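Local coordinates for protein hydrogenase maturation protease (Wolinella succinogenes, PDB 3PU6) that is probably a hydrogenase maturation endopeptidase that activates hydrogenase by proteolytic processing, at residues Gly125-Gln128 and Gly129-Asp132. Numbering follows the deposited sequence.
Sequences GLSQ and GASD
S127 meets A130 at the start of helix 128-147, where the serine holds the N-cap position. Its OG lies 3.3 Å from A130 N, and the N-H points almost straight at it (168°). With chi1 at 63°, OG sits between the backbone N and the carbonyl carbon of S127, and this rotation points OG at A130 N, alongside A130 CB. The same hydroxyl also hydrogen-bonds D17 OD2, tying the loop that holds D17 to the cap; A130 and L126 touch D17 as well.

The backbone takes over at once. S127 O accepts from S131 N at 2.8 Å, and Q128 O accepts from D132 N at 2.8 Å, both nearly linear, opening the regular i to i+4 ladder. Further along the helix, G129 O accepts a hydrogen bond from S133 OG.

On the solvent side, Q128 reaches forward along the helix to D132, its chain bent at chi2, and NE2 lies 2.8 Å from D132 OD1. The carboxylate oxygen lies almost in the amide plane, whereas NE2 approaches from above the carboxylate plane. The N-H...O angle of 145° makes this bond less straight than the backbone ones. L126 contributes apolar packing, its CB 4.4 Å from A130 CB, while its CD1 lies against the S131 backbone, 3.9 Å from S131 CA.

Chemically, a serine hydroxyl satisfies one amide of the first turn and the backbone carbonyls of S127 and Q128 satisfy the next two, while the negative charge of D132, near the helix N-terminus, would probably interact favourably with the helix dipole.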
loop_
_atom_site.group_PDB
_atom_site.type_symbol
_atom_site.label_atom_id
_atom_site.label_comp_id
_atom_site.label_asym_id
_atom_site.label_seq_id
_atom_site.Cartn_x
_atom_site.Cartn_y
_atom_site.Cartn_z
ATOM N N GLY A 125 4.057 17.076 -1.104
ATOM C CA GLY A 125 2.665 17.159 -1.513
ATOM C C GLY A 125 2.350 16.521 -2.858
ATOM O O GLY A 125 3.236 16.310 -3.689
ATOM N N LEU A 126 1.071 16.226 -3.052
ATOM C CA LEU A 126 0.575 15.493 -4.204
ATOM C C LEU A 126 0.107 16.424 -5.303
ATOM O O LEU A 126 -0.254 17.569 -5.044
ATOM C CB LEU A 126 -0.593 14.608 -3.780
ATOM C CG LEU A 126 -0.299 13.604 -2.669
ATOM C CD1 LEU A 126 -1.456 12.647 -2.507
ATOM C CD2 LEU A 126 1.014 12.856 -2.955
ATOM N N SER A 127 0.136 15.927 -6.536
ATOM C CA SER A 127 -0.483 16.601 -7.675
ATOM C C SER A 127 -1.963 16.258 -7.662
ATOM O O SER A 127 -2.359 15.255 -7.072
ATOM C CB SER A 127 0.147 16.123 -8.978
ATOM O OG SER A 127 -0.073 14.739 -9.173
ATOM N N GLN A 128 -2.786 17.070 -8.315
ATOM C CA GLN A 128 -4.222 16.819 -8.294
ATOM C C GLN A 128 -4.493 15.378 -8.699
ATOM O O GLN A 128 -5.242 14.666 -8.021
ATOM C CB GLN A 128 -4.986 17.808 -9.186
ATOM C CG GLN A 128 -6.517 17.681 -9.094
ATOM C CD GLN A 128 -7.066 17.983 -7.700
ATOM O OE1 GLN A 128 -6.915 19.094 -7.196
ATOM N NE2 GLN A 128 -7.718 16.996 -7.081
ATOM N N GLY A 129 -3.857 14.946 -9.790
ATOM C CA GLY A 129 -3.982 13.581 -10.272
ATOM C C GLY A 129 -3.687 12.511 -9.231
ATOM O O GLY A 129 -4.522 11.639 -8.967
ATOM N N ALA A 130 -2.494 12.567 -8.636
ATOM C CA ALA A 130 -2.126 11.618 -7.585
ATOM C C ALA A 130 -3.083 11.687 -6.388
ATOM O O ALA A 130 -3.456 10.667 -5.830
ATOM C CB ALA A 130 -0.690 11.838 -7.141
ATOM N N SER A 131 -3.471 12.893 -6.001
ATOM C CA SER A 131 -4.482 13.073 -4.959
ATOM C C SER A 131 -5.787 12.338 -5.281
ATOM O O SER A 131 -6.279 11.548 -4.480
ATOM C CB SER A 131 -4.761 14.553 -4.740
ATOM O OG SER A 131 -5.974 14.724 -4.031
ATOM N N ASP A 132 -6.346 12.601 -6.453
ATOM C CA ASP A 132 -7.523 11.871 -6.902
ATOM C C ASP A 132 -7.291 10.366 -6.810
ATOM O O ASP A 132 -8.129 9.629 -6.287
ATOM C CB ASP A 132 -7.888 12.260 -8.342
ATOM C CG ASP A 132 -8.367 13.709 -8.469
ATOM O OD1 ASP A 132 -8.650 14.363 -7.435
ATOM O OD2 ASP A 132 -8.447 14.200 -9.616
#